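Local structure of glutathione S-transferase omega-like 2 (Saccharomyces cerevisiae, 5LKB) at residues A[17-22]-A[150-155]; A[62-67]-A[184-189]; A[159-164]-A[175-180]. The protein uses glutathione as a thiol transferase with one catalytic cysteine, reducing dehydroascorbate, dimethylarsinic acid and the disulfide beta-hydroxyethyl disulfide, and works as a homodimer. All coordinates share one frame; numbering follows the deposited sequence. Where two conformers were deposited one is given.

Contact 1: residues A[17-22]-A[150-155]; sequences VSSFRE and PQYSAR
Y152 reaches from the loop 150-155 to S19 and F20 of the loop 17-22. Its bond from CA to CB points toward 17-22, and with CG anti to the backbone N (chi1 -172°) ring atoms CD1 and CE1 meet F20 and S19. CD1 of Y152 lies 4.0 Å from CE1 of F20, and the next ring atom, CE1 of Y152, comes to 3.8 Å from that same F20 CE1. The two rings are tilted by 29° and slid well apart, their centroids 5.8 Å from each other, so they barely overlap, and the closest approach is between the two CE1 atoms. CE1 of Y152 also has OG of S19 at 3.7 Å, close to the plane of the tyrosine ring at its edge. At the tip, OH of Y152 donates to the carbonyl O of R155 over 2.7 Å, approaching from above the carbonyl plane. The hydroxyl accepts a hydrogen bond from water 1, at 2.8 Å, and that water takes the backbone N-H of S19 at 3.0 Å. In this N-terminal, thioredoxin-like domain of the GST superfamily, segment 150-155 ends in R155, which binds glutathione, and the side chain of F20 in 17-22 is about 7 Å from that of E173, another glutathione ligand. A phenylalanine in place of Y152 would lack the hydroxyl and would probably leave the R155 carbonyl and the bridging water without this partner. The N of A154 sits above one face of the tyrosine ring, and the Y145 ring of helix 141-148 meets it.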
loop_
_atom_site.group_PDB
_atom_site.type_symbol
_atom_site.label_atom_id
_atom_site.label_comp_id
_atom_site.label_asym_id
_atom_site.label_seq_id
_atom_site.Cartn_x
_atom_site.Cartn_y
_atom_site.Cartn_z
ATOM N N VAL A 17 22.915 18.595 -1.007
ATOM C CA VAL A 17 23.297 19.288 0.210
ATOM C C VAL A 17 22.686 20.680 0.157
ATOM O O VAL A 17 22.738 21.374 -0.875
ATOM C CB VAL A 17 24.833 19.339 0.308
ATOM C CG1 VAL A 17 25.264 20.211 1.445
ATOM C CG2 VAL A 17 25.420 17.926 0.523
ATOM N N SER A 18 22.086 21.099 1.273
ATOM C CA SER A 18 21.517 22.435 1.345
ATOM C C SER A 18 22.616 23.495 1.352
ATOM O O SER A 18 23.643 23.350 2.024
ATOM C CB SER A 18 20.745 22.593 2.633
ATOM O OG SER A 18 19.718 21.633 2.692
ATOM N N SER A 19 22.331 24.593 0.656
ATOM C CA SER A 19 23.317 25.623 0.375
ATOM C C SER A 19 23.335 26.751 1.378
ATOM O O SER A 19 24.369 27.415 1.475
ATOM C CB SER A 19 23.033 26.264 -0.975
ATOM O OG SER A 19 22.976 25.257 -1.940
ATOM N N PHE A 20 22.277 27.008 2.138
ATOM C CA PHE A 20 22.210 28.173 3.019
ATOM C C PHE A 20 22.325 27.665 4.446
ATOM O O PHE A 20 21.418 27.004 4.963
ATOM C CB PHE A 20 20.951 29.003 2.807
ATOM C CG PHE A 20 20.828 29.554 1.427
ATOM C CD1 PHE A 20 20.216 28.816 0.432
ATOM C CD2 PHE A 20 21.360 30.799 1.108
ATOM C CE1 PHE A 20 20.094 29.316 -0.854
ATOM C CE2 PHE A 20 21.274 31.293 -0.180
ATOM C CZ PHE A 20 20.634 30.539 -1.170
ATOM N N ARG A 21 23.405 28.012 5.125
ATOM C CA ARG A 21 23.771 27.348 6.351
ATOM C C ARG A 21 24.182 28.322 7.451
ATOM O O ARG A 21 24.809 27.909 8.437
ATOM C CB ARG A 21 24.918 26.383 6.049
ATOM C CG ARG A 21 24.586 25.430 4.874
ATOM C CD ARG A 21 23.388 24.443 5.114
ATOM N NE ARG A 21 23.751 23.466 6.149
ATOM C CZ ARG A 21 24.262 22.253 5.923
ATOM N NH1 ARG A 21 24.487 21.829 4.688
ATOM N NH2 ARG A 21 24.612 21.470 6.923
ATOM N N GLU A 22 23.699 29.542 7.356
ATOM C CA GLU A 22 24.040 30.564 8.349
ATOM C C GLU A 22 23.169 30.473 9.595
ATOM O O GLU A 22 22.230 29.658 9.692
ATOM C CB GLU A 22 24.051 31.957 7.727
ATOM C CG GLU A 22 25.469 32.269 7.095
ATOM C CD GLU A 22 26.449 32.862 8.089
ATOM O OE1 GLU A 22 26.103 32.919 9.278
ATOM O OE2 GLU A 22 27.572 33.231 7.619
ATOM N N PRO A 150 21.234 35.340 -7.126
ATOM C CA PRO A 150 20.848 35.210 -8.541
ATOM C C PRO A 150 21.539 34.078 -9.275
ATOM O O PRO A 150 21.048 33.662 -10.321
ATOM C CB PRO A 150 21.214 36.584 -9.124
ATOM C CG PRO A 150 21.038 37.513 -7.938
ATOM C CD PRO A 150 21.622 36.717 -6.789
ATOM N N GLN A 151 22.637 33.547 -8.752
ATOM C CA GLN A 151 23.351 32.454 -9.388
ATOM C C GLN A 151 22.933 31.090 -8.865
ATOM O O GLN A 151 23.568 30.093 -9.206
ATOM C CB GLN A 151 24.871 32.639 -9.178
ATOM C CG GLN A 151 25.542 33.528 -10.218
ATOM C CD GLN A 151 24.932 34.901 -10.266
ATOM O OE1 GLN A 151 25.127 35.703 -9.358
ATOM N NE2 GLN A 151 24.153 35.173 -11.315
ATOM N N TYR A 152 21.890 31.017 -8.031
ATOM C CA TYR A 152 21.495 29.732 -7.451
ATOM C C TYR A 152 21.122 28.755 -8.559
ATOM O O TYR A 152 20.434 29.116 -9.516
ATOM C CB TYR A 152 20.304 29.932 -6.507
ATOM C CG TYR A 152 19.946 28.696 -5.707
ATOM C CD1 TYR A 152 20.728 28.276 -4.631
ATOM C CD2 TYR A 152 18.851 27.915 -6.054
ATOM C CE1 TYR A 152 20.398 27.114 -3.888
ATOM C CE2 TYR A 152 18.545 26.751 -5.336
ATOM C CZ TYR A 152 19.298 26.389 -4.248
ATOM O OH TYR A 152 19.015 25.249 -3.559
ATOM N N SER A 153 21.564 27.505 -8.431
ATOM C CA SER A 153 21.246 26.517 -9.457
ATOM C C SER A 153 21.147 25.111 -8.870
ATOM O O SER A 153 21.723 24.153 -9.390
ATOM C CB SER A 153 22.277 26.564 -10.581
ATOM O OG SER A 153 23.525 26.155 -10.064
ATOM N N ALA A 154 20.411 24.973 -7.776
ATOM C CA ALA A 154 19.989 23.676 -7.253
ATOM C C ALA A 154 18.472 23.694 -7.120
ATOM O O ALA A 154 17.800 24.588 -7.635
ATOM C CB ALA A 154 20.690 23.390 -5.928
ATOM N N ARG A 155 17.922 22.678 -6.445
ATOM C CA ARG A 155 16.486 22.617 -6.202
ATOM C C ARG A 155 16.054 23.636 -5.157
ATOM O O ARG A 155 16.755 23.889 -4.182
ATOM C CB ARG A 155 16.095 21.217 -5.755
ATOM C CG ARG A 155 16.322 20.166 -6.870
ATOM C CD ARG A 155 16.289 18.765 -6.343
ATOM N NE ARG A 155 14.966 18.357 -5.879
ATOM C CZ ARG A 155 14.103 17.596 -6.569
ATOM N NH1 ARG A 155 14.402 17.165 -7.792
ATOM N NH2 ARG A 155 12.924 17.265 -6.039
HETATM O O HOH W 1 19.934 24.322 -1.050
#

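Contact 2: residues A[62-67]-A[184-189]; sequences TSVIGC and SAFDEF
I65 and F186 meet at about a right angle, the methyl end of the isoleucine standing over one face of the phenylalanine ring. CD1 of I65 is 4.1 Å from the centroid of the F186 ring and only 17° off the ring normal, which satisfies the geometry of a CH-pi contact. The methyl is displaced toward the rim, its nearest ring atom being CZ of F186 at 3.9 Å from I65 CD1. An extended chain end, with CD1 anti to CA about the CB-CG1 bond (chi2 172°), carries that methyl out to the ring although the bond from CA to CB of I65 does not itself aim at the other segment. V64 crosses the same ring obliquely: its CG1 comes to 3.6 Å from CD1 of F186. The two branches of V64 divide their partners, because with CG1 anti to the backbone N (chi1 179°) the second branch, CG2, is turned to F189. CG2 of V64 lies 3.6 Å from the carbonyl O of F189 and 4.0 Å from its CB, and here the side chains cross at about a right angle. In the thioredoxin-like domain this joins the lead-in to the edge strand 66-69, one of two, with the linker that follows helix 174-182 and leads to the helical C-terminal part of the GST fold. The short 3-10 segment 187-189 shapes the linker: F189 N donates to F186 O over 2.9 Å, tying together the backbones of the two phenylalanines that V64 touches. Around the F186 ring, I24 and L61 add further apolar contacts, while I65 also packs on L40 of the adjoining strand 38-42.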
loop_
_atom_site.group_PDB
_atom_site.type_symbol
_atom_site.label_atom_id
_atom_site.label_comp_id
_atom_site.label_asym_id
_atom_site.label_seq_id
_atom_site.Cartn_x
_atom_site.Cartn_y
_atom_site.Cartn_z
ATOM N N THR A 62 5.713 31.692 17.537
ATOM C CA THR A 62 4.777 31.910 16.433
ATOM C C THR A 62 4.502 33.386 16.170
ATOM O O THR A 62 4.268 33.761 15.019
ATOM C CB THR A 62 3.439 31.175 16.619
ATOM O OG1 THR A 62 2.784 31.600 17.821
ATOM C CG2 THR A 62 3.639 29.698 16.743
ATOM N N SER A 63 4.563 34.232 17.207
ATOM C CA SER A 63 4.386 35.658 17.000
ATOM C C SER A 63 5.695 36.379 16.725
ATOM O O SER A 63 5.669 37.580 16.463
ATOM C CB SER A 63 3.701 36.277 18.241
ATOM O OG SER A 63 4.607 36.361 19.345
ATOM N N VAL A 64 6.817 35.687 16.822
ATOM C CA VAL A 64 8.134 36.264 16.596
ATOM C C VAL A 64 8.579 36.068 15.164
ATOM O O VAL A 64 9.220 36.932 14.554
ATOM C CB VAL A 64 9.119 35.608 17.568
ATOM C CG1 VAL A 64 10.551 36.179 17.346
ATOM C CG2 VAL A 64 8.669 35.768 18.976
ATOM N N ILE A 65 8.202 34.917 14.599
ATOM C CA ILE A 65 8.617 34.512 13.274
ATOM C C ILE A 65 7.355 34.145 12.505
ATOM O O ILE A 65 6.697 33.150 12.838
ATOM C CB ILE A 65 9.583 33.325 13.355
ATOM C CG1 ILE A 65 10.840 33.775 14.091
ATOM C CG2 ILE A 65 9.929 32.819 11.976
ATOM C CD1 ILE A 65 11.830 32.642 14.413
ATOM N N GLY A 66 6.988 34.941 11.501
ATOM C CA GLY A 66 5.786 34.655 10.724
ATOM C C GLY A 66 5.969 33.413 9.917
ATOM O O GLY A 66 7.096 33.003 9.669
ATOM N N CYS A 67 4.861 32.871 9.389
ATOM C CA CYS A 67 4.943 31.690 8.536
ATOM C C CYS A 67 4.000 31.808 7.345
ATOM O O CYS A 67 2.886 32.328 7.492
ATOM C CB CYS A 67 4.550 30.505 9.382
ATOM S SG CYS A 67 4.340 28.901 8.540
ATOM N N SER A 184 19.369 30.163 22.258
ATOM C CA SER A 184 18.960 31.317 23.037
ATOM C C SER A 184 18.623 32.528 22.175
ATOM O O SER A 184 18.180 33.549 22.735
ATOM C CB SER A 184 20.057 31.739 24.063
ATOM O OG SER A 184 21.211 32.139 23.375
ATOM N N ALA A 185 18.823 32.466 20.868
ATOM C CA ALA A 185 18.724 33.637 19.998
ATOM C C ALA A 185 17.480 34.485 20.213
ATOM O O ALA A 185 17.563 35.717 20.250
ATOM C CB ALA A 185 18.824 33.244 18.525
ATOM N N PHE A 186 16.309 33.875 20.391
ATOM C CA PHE A 186 15.077 34.652 20.386
ATOM C C PHE A 186 14.498 34.798 21.795
ATOM O O PHE A 186 13.333 35.184 21.973
ATOM C CB PHE A 186 14.073 34.050 19.370
ATOM C CG PHE A 186 14.465 34.300 17.923
ATOM C CD1 PHE A 186 14.101 35.440 17.251
ATOM C CD2 PHE A 186 15.090 33.289 17.171
ATOM C CE1 PHE A 186 14.459 35.644 15.875
ATOM C CE2 PHE A 186 15.443 33.484 15.886
ATOM C CZ PHE A 186 15.104 34.640 15.200
ATOM N N ASP A 187 15.316 34.515 22.824
ATOM C CA ASP A 187 14.809 34.389 24.185
ATOM C C ASP A 187 14.223 35.700 24.703
ATOM O O ASP A 187 13.316 35.678 25.531
ATOM C CB ASP A 187 15.919 33.974 25.157
ATOM C CG ASP A 187 16.265 32.497 25.094
ATOM O OD1 ASP A 187 15.624 31.758 24.307
ATOM O OD2 ASP A 187 17.183 32.075 25.840
ATOM N N GLU A 188 14.736 36.834 24.231
ATOM C CA GLU A 188 14.222 38.129 24.663
ATOM C C GLU A 188 12.793 38.371 24.223
ATOM O O GLU A 188 12.146 39.296 24.735
ATOM C CB GLU A 188 15.053 39.261 24.047
ATOM C CG GLU A 188 16.527 39.343 24.357
ATOM C CD GLU A 188 17.239 40.241 23.326
ATOM O OE1 GLU A 188 17.378 39.837 22.118
ATOM O OE2 GLU A 188 17.633 41.378 23.705
ATOM N N PHE A 189 12.269 37.567 23.297
ATOM C CA PHE A 189 10.969 37.831 22.678
ATOM C C PHE A 189 9.891 36.793 22.992
ATOM O O PHE A 189 8.774 36.884 22.447
ATOM C CB PHE A 189 11.157 38.003 21.184
ATOM C CG PHE A 189 12.306 38.940 20.811
ATOM C CD1 PHE A 189 12.199 40.308 20.978
ATOM C CD2 PHE A 189 13.502 38.447 20.284
ATOM C CE1 PHE A 189 13.255 41.159 20.619
ATOM C CE2 PHE A 189 14.545 39.294 19.911
ATOM C CZ PHE A 189 14.431 40.668 20.117
#

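Contact 3: residues A[159-164]-A[175-180]; sequences PVLWDL and SEIIRI
I177 lays the end of its side chain against P159 and L161, with CD1 as the main point of touch. That methyl is 3.8 Å from CG of P159 and 4.0 Å from CB of L161; CG1 of I177 follows at 4.1 Å from the same L161 CB. The isoleucine and the proline lie alongside each other, running opposite ways. The extended end of I177 (chi2 164°) carries CD1 between the proline ring and the leucine. One helical turn on, I180 comes at L161 on a slant, its CD1 meeting CD2 of L161 at 4.1 Å. L161 thus serves two helix residues with different parts: CB for I177, and the CD2 branch for I180. This is a helix packed on a sheet in the thioredoxin-like GST domain, where strand 160-163 and helix 174-182 are the first and last elements of a beta-beta-alpha unit, with strand 168-171 between them. All four touching residues are buried and the contact is wholly apolar. P159 follows a cis peptide bond, the cis-proline that is a hallmark of thioredoxin-like folds, and comes directly after the glutathione ligand V158. The helix side of the site is equally near, since S174, another glutathione ligand, immediately precedes S175. Helix 47-58 borders the same core, touching P159 through A49 and I177 through T52.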
loop_
_atom_site.group_PDB
_atom_site.type_symbol
_atom_site.label_atom_id
_atom_site.label_comp_id
_atom_site.label_asym_id
_atom_site.label_seq_id
_atom_site.Cartn_x
_atom_site.Cartn_y
_atom_site.Cartn_z
ATOM N N PRO A 159 12.189 23.661 4.045
ATOM C CA PRO A 159 11.813 24.978 4.570
ATOM C C PRO A 159 12.848 26.060 4.217
ATOM O O PRO A 159 14.033 25.750 3.982
ATOM C CB PRO A 159 11.841 24.747 6.077
ATOM C CG PRO A 159 12.874 23.800 6.263
ATOM C CD PRO A 159 12.798 22.862 5.115
ATOM N N VAL A 160 12.406 27.312 4.268
ATOM C CA VAL A 160 13.290 28.460 4.100
ATOM C C VAL A 160 13.118 29.377 5.296
ATOM O O VAL A 160 11.998 29.807 5.599
ATOM C CB VAL A 160 12.983 29.188 2.793
ATOM C CG1 VAL A 160 13.750 30.519 2.736
ATOM C CG2 VAL A 160 13.352 28.329 1.576
ATOM N N LEU A 161 14.234 29.692 5.969
ATOM C CA LEU A 161 14.267 30.710 7.027
ATOM C C LEU A 161 14.861 31.994 6.418
ATOM O O LEU A 161 15.997 31.990 5.934
ATOM C CB LEU A 161 15.063 30.223 8.227
ATOM C CG LEU A 161 15.219 31.230 9.361
ATOM C CD1 LEU A 161 13.857 31.531 9.998
ATOM C CD2 LEU A 161 16.198 30.709 10.382
ATOM N N TRP A 162 14.023 33.013 6.309
ATOM C CA TRP A 162 14.212 34.213 5.471
ATOM C C TRP A 162 14.415 35.431 6.356
ATOM O O TRP A 162 13.737 35.591 7.372
ATOM C CB TRP A 162 12.942 34.470 4.684
ATOM C CG TRP A 162 12.964 35.691 3.728
ATOM C CD1 TRP A 162 12.329 36.900 3.919
ATOM C CD2 TRP A 162 13.598 35.775 2.447
ATOM N NE1 TRP A 162 12.505 37.683 2.818
ATOM C CE2 TRP A 162 13.321 37.066 1.924
ATOM C CE3 TRP A 162 14.386 34.917 1.704
ATOM C CZ2 TRP A 162 13.765 37.471 0.650
ATOM C CZ3 TRP A 162 14.850 35.340 0.440
ATOM C CH2 TRP A 162 14.563 36.623 -0.041
ATOM N N ASP A 163 15.349 36.316 5.927
ATOM C CA ASP A 163 15.587 37.590 6.598
ATOM C C ASP A 163 14.972 38.706 5.784
ATOM O O ASP A 163 15.406 38.960 4.655
ATOM C CB ASP A 163 17.090 37.857 6.752
ATOM C CG ASP A 163 17.348 39.219 7.357
ATOM O OD1 ASP A 163 16.478 39.647 8.127
ATOM O OD2 ASP A 163 18.433 39.784 7.073
ATOM N N LEU A 164 13.976 39.374 6.366
ATOM C CA LEU A 164 13.320 40.502 5.698
ATOM C C LEU A 164 14.226 41.721 5.554
ATOM O O LEU A 164 14.020 42.513 4.634
ATOM C CB LEU A 164 12.066 40.896 6.469
ATOM C CG LEU A 164 10.908 39.867 6.429
ATOM C CD1 LEU A 164 9.894 40.270 7.527
ATOM C CD2 LEU A 164 10.259 39.768 5.044
ATOM N N SER A 175 17.682 20.710 9.784
ATOM C CA SER A 175 18.319 20.234 10.999
ATOM C C SER A 175 18.976 21.403 11.730
ATOM O O SER A 175 19.147 21.312 12.954
ATOM C CB SER A 175 19.375 19.169 10.682
ATOM O OG SER A 175 20.461 19.679 9.909
ATOM N N GLU A 176 19.327 22.470 10.983
ATOM C CA GLU A 176 19.993 23.640 11.584
ATOM C C GLU A 176 18.941 24.662 11.971
ATOM O O GLU A 176 19.060 25.314 13.010
ATOM C CB GLU A 176 20.996 24.229 10.606
ATOM C CG GLU A 176 22.243 23.330 10.502
ATOM C CD GLU A 176 23.186 23.694 9.361
ATOM O OE1 GLU A 176 22.898 24.584 8.541
ATOM O OE2 GLU A 176 24.250 23.049 9.242
ATOM N N ILE A 177 17.907 24.836 11.139
ATOM C CA ILE A 177 16.828 25.760 11.541
ATOM C C ILE A 177 16.280 25.384 12.912
ATOM O O ILE A 177 16.032 26.249 13.755
ATOM C CB ILE A 177 15.726 25.829 10.463
ATOM C CG1 ILE A 177 16.244 26.454 9.169
ATOM C CG2 ILE A 177 14.463 26.561 10.971
ATOM C CD1 ILE A 177 15.315 26.194 7.940
ATOM N N ILE A 178 16.071 24.091 13.188
ATOM C CA ILE A 178 15.525 23.735 14.493
ATOM C C ILE A 178 16.516 23.989 15.642
ATOM O O ILE A 178 16.095 24.187 16.787
ATOM C CB ILE A 178 14.950 22.289 14.450
ATOM C CG1 ILE A 178 16.064 21.258 14.220
ATOM C CG2 ILE A 178 13.802 22.239 13.472
ATOM C CD1 ILE A 178 15.496 19.799 14.079
ATOM N N ARG A 179 17.817 23.987 15.346
ATOM C CA ARG A 179 18.800 24.377 16.348
ATOM C C ARG A 179 18.733 25.878 16.566
ATOM O O ARG A 179 18.777 26.350 17.713
ATOM C CB ARG A 179 20.189 23.933 15.879
ATOM C CG ARG A 179 20.472 22.433 15.992
ATOM C CD ARG A 179 20.408 21.902 17.421
ATOM N NE ARG A 179 20.378 20.427 17.489
ATOM C CZ ARG A 179 21.428 19.632 17.517
ATOM N NH1 ARG A 179 22.673 20.159 17.506
ATOM N NH2 ARG A 179 21.270 18.314 17.586
ATOM N N ILE A 180 18.572 26.646 15.488
ATOM C CA ILE A 180 18.418 28.102 15.667
ATOM C C ILE A 180 17.213 28.406 16.547
ATOM O O ILE A 180 17.293 29.194 17.511
ATOM C CB ILE A 180 18.345 28.801 14.307
ATOM C CG1 ILE A 180 19.628 28.614 13.505
ATOM C CG2 ILE A 180 18.048 30.325 14.452
ATOM C CD1 ILE A 180 19.547 29.129 12.040
#

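Contacts 1 and 3 meet directly, their centres about 13 Å apart: NE of R21 forms a salt bridge with OE1 of E176 at 2.8 Å, and O of E22 packs on CD1 of I180 at 3.6 Å. Contacts 2 and 3 have centres about 12 Å apart and reach the same sheet, contact 3 lying within the chain loop that contact 2 closes. Contacts 1 and 2 do not touch, with nearest atoms about 10 Å apart. Contact 1 includes the glutathione ligand R155, and P159 of contact 3 has its side chain about 4 Å from those of V158 and S174; contact 2 lies away from the glutathione site and the catalytic cysteine.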